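PDB 3PHS: cell wall surface anchor family protein from Streptococcus agalactiae, which serves as a minor subunit of the pilus of this Gram-positive pathogen, with an IgG-like domain that mediates adhesion to lung epithelial cells. Local coordinates for residues V157-K163 / D203-I209; T167-V171 / A182-L186; G198-G202 / T225-S229. The contacts are given in a common frame with arbitrary orientation. Where two conformers were deposited one is given. Residue numbers count along the deposited sequence, not the author numbering.

Contact 1 of 3, residues V157-K163 / D203-I209; sequences VFELYEK and DYVLKEI
The apolar centre of this antiparallel strand pair is Leu160 (chi1 t, chi2 p) opposite Leu206 (m, t), Leu160 CD1 lying 3.8 Å from both Leu206 CD2 and Tyr204 CB. Phe158, rotamer m, shares this face, with Glu208 CG over its ring (CH-pi, 4.0 Å to the centroid). The face packs on strands 135-146 and 193-200, as in a beta-sandwich. The segments' N-to-C directions are 151° apart. Leu160-Leu206 is a non-hydrogen-bonded pair, CA-CA 4.7 Å. Hydrogen-bonded pairs flank it: Glu159 N to Lys207 O 2.9 Å, Lys207 N to Glu159 O 2.8 Å; Tyr161 N to Val205 O 2.9 Å, Val205 N to Tyr161 O 2.8 Å. Ile209 N to Val157 O (2.7 Å) and Lys163 N to Asp203 O (2.9 Å) extend the pattern. On the other face Tyr161 OH donates to Glu159 OE1 at 2.8 Å. A water bridges Glu162 OE2 (2.9 Å) and Tyr204 OH (3.2 Å), which also bonds Ile200 O. Facing backbone groups are satisfied; the apolar face ends at buried Glu208, beside Lys142.

Contact 2 of 3, residues T167-V171 / A182-L186; sequences TPIRV and AAKHL
Val171, rotamer t, lays its CG2 against Leu186 CD2 (chi1 m, chi2 t) at 3.5 Å, the apolar contact between two mostly extended segments, the second kinked at Lys184 (phi -82°, psi -29°). With end-to-end directions 103° apart, they pair through one antiparallel bridge, Val171 with Ala183 (CA-CA 5.4 Å), at the base of the connection between strands 157-162 and 186-187. Val171 N donates to Ala183 O at 2.9 Å, Ala183 N to Val171 O at 3.2 Å. Arg170 CB meets Ala182 CB at 3.7 Å. The arginine, chi1 m and chi2 t, turns at chi3 m so that NH1 reaches Ala182 O at 2.9 Å; NH1 also bonds Asp179 O, in the linking residues. Pro168 CB touches Lys184 CB at 3.8 Å, and a water joins Ile169 O (2.6 Å) to Lys184 O (2.7 Å). Both segments border strand 157-162 at the edge of the sandwich, Ile169 pairing with Leu160 and Leu186 with Phe158 through the backbone, while Ile169, Val171 and Leu186 reach strand 193-200 in the opposing sheet.

Contact 3 of 3, residues G198-G202 / T225-S229; sequences GLIHG and TIEKS
Ile226 gives up the most surface here, 97 Å², followed by His201 with 67 Å² and Gly202 with 52 Å², and these three define how a chain passing between two sheets is joined to a strand end. Ile226 closes strand 221-226 with chi1 and chi2 both m. Its CD1 meets CD1 of Leu199 (m, t) at 3.7 Å, and its CG2 lies 3.4 Å from Leu199 O, so the isoleucine fills the inside of the bend made by 198-202; Leu138 of strand 135-146 adds to its surroundings. Gly202 and Ile226 form an antiparallel hydrogen-bonded pair, CA-CA 5.3 Å: Gly202 N to Ile226 O is 3.1 Å and Ile226 N to Gly202 O is 2.9 Å. Gly202 has phi 146° and psi -168°, where a CB would collide with the preceding carbonyl oxygen, so these backbone angles suit a residue without a side chain. His201, with chi1 p, sets CB 3.5 Å from Ile226 O and ring atom CD2 4.0 Å from Lys228 CB. Beyond the pair the segments separate, their end-to-end directions 116° apart. Lys228, also chi1 p, carries its amine to a salt bridge with Asp24, while His201 touches Ile132 and Ser134. The geometry is that of one end of a beta-sandwich, where strand 193-200 of one sheet hands the chain to strand 202-210 of the other, consistent with the IgG-rev, prealbumin-like fold of this pilin.

All three contacts belong to one beta-sandwich, and no ligand site is involved. Contact 2 is nested along the chain within the loop closed by contact 1, their centres 9 Å apart. It borders strand 157-162 through Leu160 O to Ile169 N (2.7 Å) and Phe158 N to Leu186 O (2.8 Å), probable hydrogen bonds. Contact 3, centred 14 Å from contact 1, alternates with it in sequence; strand 202-210 pairs with 157-162 and 221-226, and Asp203 OD1 probably bonds Thr225 OG1 at 2.6 Å. Contacts 2 and 3, centres 16 Å apart, meet through Ile169 CG2 and Leu199 CD2 at 4.1 Å. The general principle is that neighbouring pairings are joined through shared strands, backbone bonds and core packing.

Contact 1 of 3, residues V157-K163 / D203-I209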
loop_
_atom_site.group_PDB
_atom_site.type_symbol
_atom_site.label_atom_id
_atom_site.label_comp_id
_atom_site.label_asym_id
_atom_site.label_seq_id
_atom_site.Cartn_x
_atom_site.Cartn_y
_atom_site.Cartn_z
ATOM N N VAL A 157 -20.657 -4.341 -7.460
ATOM C CA VAL A 157 -19.559 -4.963 -6.704
ATOM C C VAL A 157 -18.197 -4.474 -7.199
ATOM O O VAL A 157 -17.894 -4.513 -8.392
ATOM C CB VAL A 157 -19.663 -6.515 -6.752
ATOM C CG1 VAL A 157 -18.469 -7.206 -6.030
ATOM C CG2 VAL A 157 -21.012 -6.964 -6.167
ATOM N N PHE A 158 -17.387 -4.004 -6.253
ATOM C CA PHE A 158 -16.027 -3.574 -6.508
ATOM C C PHE A 158 -15.034 -4.279 -5.566
ATOM O O PHE A 158 -15.428 -4.776 -4.507
ATOM C CB PHE A 158 -15.902 -2.076 -6.233
ATOM C CG PHE A 158 -16.477 -1.194 -7.311
ATOM C CD1 PHE A 158 -17.809 -0.794 -7.265
ATOM C CD2 PHE A 158 -15.668 -0.696 -8.318
ATOM C CE1 PHE A 158 -18.331 0.063 -8.265
ATOM C CE2 PHE A 158 -16.181 0.157 -9.307
ATOM C CZ PHE A 158 -17.513 0.520 -9.268
ATOM N N GLU A 159 -13.773 -4.319 -5.987
ATOM C CA GLU A 159 -12.640 -4.613 -5.103
ATOM C C GLU A 159 -11.706 -3.409 -5.146
ATOM O O GLU A 159 -11.735 -2.635 -6.099
ATOM C CB GLU A 159 -11.915 -5.879 -5.543
ATOM C CG GLU A 159 -12.753 -7.133 -5.310
ATOM C CD GLU A 159 -12.170 -8.376 -5.941
ATOM O OE1 GLU A 159 -11.163 -8.299 -6.672
ATOM O OE2 GLU A 159 -12.749 -9.452 -5.689
ATOM N N LEU A 160 -10.888 -3.253 -4.108
ATOM C CA LEU A 160 -9.917 -2.163 -4.033
ATOM C C LEU A 160 -8.509 -2.741 -3.889
ATOM O O LEU A 160 -8.312 -3.714 -3.156
ATOM C CB LEU A 160 -10.247 -1.259 -2.846
ATOM C CG LEU A 160 -9.363 -0.020 -2.674
ATOM C CD1 LEU A 160 -9.565 1.010 -3.771
ATOM C CD2 LEU A 160 -9.619 0.622 -1.306
ATOM N N TYR A 161 -7.551 -2.168 -4.615
ATOM C CA TYR A 161 -6.168 -2.613 -4.591
ATOM C C TYR A 161 -5.265 -1.422 -4.336
ATOM O O TYR A 161 -5.605 -0.317 -4.698
ATOM C CB TYR A 161 -5.787 -3.208 -5.953
ATOM C CG TYR A 161 -6.478 -4.511 -6.231
ATOM C CD1 TYR A 161 -7.799 -4.544 -6.698
ATOM C CD2 TYR A 161 -5.826 -5.716 -6.001
ATOM C CE1 TYR A 161 -8.447 -5.767 -6.926
ATOM C CE2 TYR A 161 -6.448 -6.926 -6.244
ATOM C CZ TYR A 161 -7.753 -6.951 -6.710
ATOM O OH TYR A 161 -8.356 -8.184 -6.931
ATOM N N GLU A 162 -4.096 -1.658 -3.746
ATOM C CA GLU A 162 -3.027 -0.665 -3.855
ATOM C C GLU A 162 -2.644 -0.611 -5.342
ATOM O O GLU A 162 -2.769 -1.622 -6.043
ATOM C CB GLU A 162 -1.818 -1.078 -2.997
ATOM C CG GLU A 162 -2.128 -1.115 -1.493
ATOM C CD GLU A 162 -0.964 -1.598 -0.633
ATOM O OE1 GLU A 162 0.094 -1.969 -1.177
ATOM O OE2 GLU A 162 -1.123 -1.600 0.597
ATOM N N LYS A 163 -2.188 0.545 -5.818
ATOM C CA LYS A 163 -1.669 0.671 -7.189
ATOM C C LYS A 163 -0.637 -0.431 -7.474
ATOM O O LYS A 163 0.273 -0.658 -6.669
ATOM C CB LYS A 163 -1.047 2.054 -7.430
ATOM C CG LYS A 163 -0.826 2.334 -8.912
ATOM C CD LYS A 163 -0.074 3.625 -9.176
ATOM C CE LYS A 163 0.287 3.701 -10.660
ATOM N NZ LYS A 163 0.232 5.089 -11.198
ATOM N N ASP A 203 -1.823 5.783 -3.587
ATOM C CA ASP A 203 -2.567 5.471 -4.811
ATOM C C ASP A 203 -3.192 4.096 -4.780
ATOM O O ASP A 203 -2.548 3.103 -4.397
ATOM C CB ASP A 203 -1.653 5.624 -6.040
ATOM C CG ASP A 203 -1.212 7.057 -6.263
ATOM O OD1 ASP A 203 -1.857 7.984 -5.717
ATOM O OD2 ASP A 203 -0.201 7.243 -6.992
ATOM N N TYR A 204 -4.459 4.039 -5.178
ATOM C CA TYR A 204 -5.233 2.811 -5.160
ATOM C C TYR A 204 -5.959 2.625 -6.487
ATOM O O TYR A 204 -6.000 3.526 -7.317
ATOM C CB TYR A 204 -6.261 2.826 -4.000
ATOM C CG TYR A 204 -5.628 2.859 -2.624
ATOM C CD1 TYR A 204 -5.161 4.048 -2.083
ATOM C CD2 TYR A 204 -5.474 1.687 -1.877
ATOM C CE1 TYR A 204 -4.555 4.082 -0.812
ATOM C CE2 TYR A 204 -4.869 1.706 -0.590
ATOM C CZ TYR A 204 -4.417 2.909 -0.080
ATOM O OH TYR A 204 -3.814 2.936 1.156
ATOM N N VAL A 205 -6.530 1.443 -6.664
ATOM C CA VAL A 205 -7.278 1.125 -7.878
ATOM C C VAL A 205 -8.569 0.422 -7.489
ATOM O O VAL A 205 -8.560 -0.590 -6.772
ATOM C CB VAL A 205 -6.454 0.253 -8.858
ATOM C CG1 VAL A 205 -7.310 -0.188 -10.058
ATOM C CG2 VAL A 205 -5.214 0.982 -9.325
ATOM N N LEU A 206 -9.683 0.972 -7.973
ATOM C CA LEU A 206 -10.981 0.327 -7.843
ATOM C C LEU A 206 -11.230 -0.572 -9.047
ATOM O O LEU A 206 -11.142 -0.120 -10.192
ATOM C CB LEU A 206 -12.081 1.387 -7.758
ATOM C CG LEU A 206 -12.318 2.047 -6.398
ATOM C CD1 LEU A 206 -13.176 3.286 -6.598
ATOM C CD2 LEU A 206 -12.974 1.068 -5.398
ATOM N N LYS A 207 -11.526 -1.828 -8.786
ATOM C CA LYS A 207 -11.852 -2.754 -9.831
ATOM C C LYS A 207 -13.341 -3.097 -9.794
ATOM O O LYS A 207 -13.827 -3.538 -8.809
ATOM C CB LYS A 207 -10.968 -3.998 -9.730
ATOM C CG LYS A 207 -11.010 -4.887 -10.936
ATOM C CD LYS A 207 -10.022 -6.075 -10.843
ATOM C CE LYS A 207 -10.341 -7.177 -11.873
ATOM N NZ LYS A 207 -9.581 -8.410 -11.662
ATOM N N GLU A 208 -14.061 -2.793 -10.865
ATOM C CA GLU A 208 -15.480 -3.116 -10.879
ATOM C C GLU A 208 -15.616 -4.578 -11.288
ATOM O O GLU A 208 -15.084 -4.984 -12.323
ATOM C CB GLU A 208 -16.251 -2.201 -11.844
ATOM C CG GLU A 208 -17.758 -2.343 -11.698
ATOM C CD GLU A 208 -18.547 -1.382 -12.597
ATOM O OE1 GLU A 208 -17.986 -0.375 -13.078
ATOM O OE2 GLU A 208 -19.746 -1.651 -12.796
ATOM N N ILE A 209 -16.328 -5.349 -10.472
ATOM C CA ILE A 209 -16.388 -6.815 -10.596
ATOM C C ILE A 209 -17.670 -7.243 -11.287
ATOM O O ILE A 209 -17.652 -8.103 -12.179
ATOM C CB ILE A 209 -16.341 -7.501 -9.192
ATOM C CG1 ILE A 209 -15.085 -7.079 -8.426
ATOM C CG2 ILE A 209 -16.414 -9.030 -9.310
ATOM C CD1 ILE A 209 -13.796 -7.266 -9.192
HETATM O O HOH W 1 -1.095 1.225 1.400
#

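Contact 2 of 3, residues T167-V171 / A182-L186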
loop_
_atom_site.group_PDB
_atom_site.type_symbol
_atom_site.label_atom_id
_atom_site.label_comp_id
_atom_site.label_asym_id
_atom_site.label_seq_id
_atom_site.Cartn_x
_atom_site.Cartn_y
_atom_site.Cartn_z
ATOM N N THR A 167 -3.089 -8.157 -4.403
ATOM C CA THR A 167 -4.072 -8.628 -3.436
ATOM C C THR A 167 -5.006 -7.532 -2.913
ATOM O O THR A 167 -4.548 -6.482 -2.442
ATOM C CB THR A 167 -3.465 -9.520 -2.283
ATOM O OG1 THR A 167 -3.996 -9.115 -1.013
ATOM C CG2 THR A 167 -1.934 -9.456 -2.227
ATOM N N PRO A 168 -6.327 -7.793 -3.009
ATOM C CA PRO A 168 -7.368 -6.832 -2.647
ATOM C C PRO A 168 -7.298 -6.394 -1.188
ATOM O O PRO A 168 -6.982 -7.205 -0.314
ATOM C CB PRO A 168 -8.683 -7.596 -2.898
ATOM C CG PRO A 168 -8.326 -8.834 -3.654
ATOM C CD PRO A 168 -6.874 -9.097 -3.446
ATOM N N ILE A 169 -7.595 -5.116 -0.951
ATOM C CA ILE A 169 -7.717 -4.524 0.383
ATOM C C ILE A 169 -9.070 -4.910 0.962
ATOM O O ILE A 169 -10.089 -4.784 0.284
ATOM C CB ILE A 169 -7.582 -2.972 0.287
ATOM C CG1 ILE A 169 -6.126 -2.604 0.011
ATOM C CG2 ILE A 169 -8.081 -2.251 1.547
ATOM C CD1 ILE A 169 -5.977 -1.483 -0.940
ATOM N N ARG A 170 -9.083 -5.365 2.213
ATOM C CA ARG A 170 -10.332 -5.818 2.839
ATOM C C ARG A 170 -10.913 -4.767 3.784
ATOM O O ARG A 170 -10.182 -3.930 4.317
ATOM C CB ARG A 170 -10.130 -7.188 3.506
ATOM C CG ARG A 170 -9.616 -8.223 2.491
ATOM C CD ARG A 170 -9.448 -9.643 3.025
ATOM N NE ARG A 170 -8.269 -9.774 3.882
ATOM C CZ ARG A 170 -8.316 -10.042 5.186
ATOM N NH1 ARG A 170 -9.488 -10.209 5.793
ATOM N NH2 ARG A 170 -7.192 -10.135 5.890
ATOM N N VAL A 171 -12.231 -4.792 3.967
ATOM C CA VAL A 171 -12.940 -3.726 4.674
ATOM C C VAL A 171 -13.944 -4.329 5.666
ATOM O O VAL A 171 -14.569 -5.344 5.366
ATOM C CB VAL A 171 -13.663 -2.768 3.656
ATOM C CG1 VAL A 171 -14.471 -1.694 4.362
ATOM C CG2 VAL A 171 -12.644 -2.130 2.680
ATOM N N ALA A 182 -12.832 -9.487 7.610
ATOM C CA ALA A 182 -12.903 -8.339 6.692
ATOM C C ALA A 182 -12.952 -8.884 5.258
ATOM O O ALA A 182 -12.223 -9.819 4.903
ATOM C CB ALA A 182 -11.732 -7.396 6.873
ATOM N N ALA A 183 -13.821 -8.281 4.456
ATOM C CA ALA A 183 -14.169 -8.789 3.128
ATOM C C ALA A 183 -13.516 -7.990 2.000
ATOM O O ALA A 183 -13.323 -6.783 2.134
ATOM C CB ALA A 183 -15.678 -8.747 2.975
ATOM N N LYS A 184 -13.191 -8.667 0.900
ATOM C CA LYS A 184 -12.700 -7.998 -0.308
ATOM C C LYS A 184 -13.853 -7.428 -1.166
ATOM O O LYS A 184 -13.686 -6.429 -1.881
ATOM C CB LYS A 184 -11.758 -8.901 -1.111
ATOM C CG LYS A 184 -12.402 -10.123 -1.738
ATOM C CD LYS A 184 -11.514 -10.774 -2.765
ATOM C CE LYS A 184 -12.122 -12.100 -3.203
ATOM N NZ LYS A 184 -11.236 -12.857 -4.103
ATOM N N HIS A 185 -15.015 -8.076 -1.068
ATOM C CA HIS A 185 -16.150 -7.632 -1.861
ATOM C C HIS A 185 -16.783 -6.387 -1.252
ATOM O O HIS A 185 -17.109 -6.305 -0.065
ATOM C CB HIS A 185 -17.146 -8.766 -2.141
ATOM C CG HIS A 185 -16.818 -9.567 -3.368
ATOM N ND1 HIS A 185 -17.754 -10.335 -4.031
ATOM C CD2 HIS A 185 -15.659 -9.711 -4.057
ATOM C CE1 HIS A 185 -17.184 -10.925 -5.065
ATOM N NE2 HIS A 185 -15.912 -10.561 -5.104
ATOM N N LEU A 186 -16.877 -5.366 -2.098
ATOM C CA LEU A 186 -17.427 -4.080 -1.690
ATOM C C LEU A 186 -18.653 -3.849 -2.557
ATOM O O LEU A 186 -18.598 -4.038 -3.762
ATOM C CB LEU A 186 -16.401 -2.956 -1.893
ATOM C CG LEU A 186 -14.973 -3.170 -1.353
ATOM C CD1 LEU A 186 -13.990 -2.195 -2.002
ATOM C CD2 LEU A 186 -14.951 -3.047 0.153
HETATM O O HOH W 2 -11.279 -5.129 -2.031
#

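Contact 3 of 3, residues G198-G202 / T225-S229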
loop_
_atom_site.group_PDB
_atom_site.type_symbol
_atom_site.label_atom_id
_atom_site.label_comp_id
_atom_site.label_asym_id
_atom_site.label_seq_id
_atom_site.Cartn_x
_atom_site.Cartn_y
_atom_site.Cartn_z
ATOM N N GLY A 198 -9.936 5.067 6.788
ATOM C CA GLY A 198 -8.803 4.343 7.354
ATOM C C GLY A 198 -7.872 3.794 6.275
ATOM O O GLY A 198 -7.200 2.778 6.498
ATOM N N LEU A 199 -7.848 4.438 5.104
ATOM C CA LEU A 199 -6.892 4.075 4.046
ATOM C C LEU A 199 -5.655 4.954 4.160
ATOM O O LEU A 199 -5.745 6.178 4.125
ATOM C CB LEU A 199 -7.498 4.221 2.639
ATOM C CG LEU A 199 -8.642 3.229 2.333
ATOM C CD1 LEU A 199 -9.506 3.728 1.183
ATOM C CD2 LEU A 199 -8.121 1.826 2.055
ATOM N N ILE A 200 -4.483 4.331 4.267
ATOM C CA ILE A 200 -3.275 5.134 4.332
ATOM C C ILE A 200 -3.154 5.902 3.028
ATOM O O ILE A 200 -3.418 5.350 1.945
ATOM C CB ILE A 200 -2.014 4.283 4.600
ATOM C CG1 ILE A 200 -2.169 3.560 5.936
ATOM C CG2 ILE A 200 -0.751 5.193 4.574
ATOM C CD1 ILE A 200 -1.042 2.547 6.253
ATOM N N HIS A 201 -2.765 7.170 3.118
ATOM C CA HIS A 201 -2.670 8.021 1.929
ATOM C C HIS A 201 -1.735 7.434 0.857
ATOM O O HIS A 201 -0.702 6.815 1.169
ATOM C CB HIS A 201 -2.334 9.480 2.294
ATOM C CG HIS A 201 -0.957 9.683 2.857
ATOM N ND1 HIS A 201 0.128 10.002 2.068
ATOM C CD2 HIS A 201 -0.495 9.639 4.129
ATOM C CE1 HIS A 201 1.203 10.128 2.828
ATOM N NE2 HIS A 201 0.851 9.924 4.085
ATOM N N GLY A 202 -2.128 7.601 -0.405
ATOM C CA GLY A 202 -1.407 6.982 -1.529
ATOM C C GLY A 202 -2.340 6.575 -2.648
ATOM O O GLY A 202 -3.526 6.940 -2.649
ATOM N N THR A 225 -6.622 8.439 -5.739
ATOM C CA THR A 225 -5.588 8.846 -4.792
ATOM C C THR A 225 -6.221 9.283 -3.463
ATOM O O THR A 225 -7.002 10.265 -3.415
ATOM C CB THR A 225 -4.679 9.956 -5.377
ATOM O OG1 THR A 225 -3.931 9.438 -6.488
ATOM C CG2 THR A 225 -3.705 10.467 -4.309
ATOM N N ILE A 226 -5.897 8.543 -2.399
ATOM C CA ILE A 226 -6.332 8.898 -1.042
ATOM C C ILE A 226 -5.402 9.997 -0.532
ATOM O O ILE A 226 -4.170 9.863 -0.607
ATOM C CB ILE A 226 -6.290 7.671 -0.070
ATOM C CG1 ILE A 226 -7.240 6.532 -0.532
ATOM C CG2 ILE A 226 -6.529 8.096 1.416
ATOM C CD1 ILE A 226 -8.728 6.876 -0.500
ATOM N N GLU A 227 -5.998 11.077 -0.023
ATOM C CA GLU A 227 -5.251 12.133 0.644
ATOM C C GLU A 227 -5.533 12.081 2.133
ATOM O O GLU A 227 -6.669 11.863 2.550
ATOM C CB GLU A 227 -5.639 13.501 0.101
ATOM C CG GLU A 227 -5.103 13.777 -1.295
ATOM C CD GLU A 227 -5.697 15.038 -1.873
ATOM O OE1 GLU A 227 -5.481 16.125 -1.297
ATOM O OE2 GLU A 227 -6.391 14.941 -2.901
ATOM N N LYS A 228 -4.495 12.279 2.941
ATOM C CA LYS A 228 -4.672 12.171 4.379
ATOM C C LYS A 228 -5.632 13.235 4.907
ATOM O O LYS A 228 -5.590 14.376 4.466
ATOM C CB LYS A 228 -3.328 12.265 5.110
ATOM C CG LYS A 228 -2.636 13.622 5.081
ATOM C CD LYS A 228 -1.329 13.478 5.888
ATOM C CE LYS A 228 -0.332 14.592 5.655
ATOM N NZ LYS A 228 1.025 14.047 6.019
ATOM N N SER A 229 -6.493 12.836 5.842
ATOM C CA SER A 229 -7.433 13.747 6.531
ATOM C C SER A 229 -8.479 14.359 5.608
ATOM O O SER A 229 -9.138 15.351 5.966
ATOM C CB SER A 229 -6.683 14.856 7.292
ATOM O OG SER A 229 -5.656 14.292 8.106
#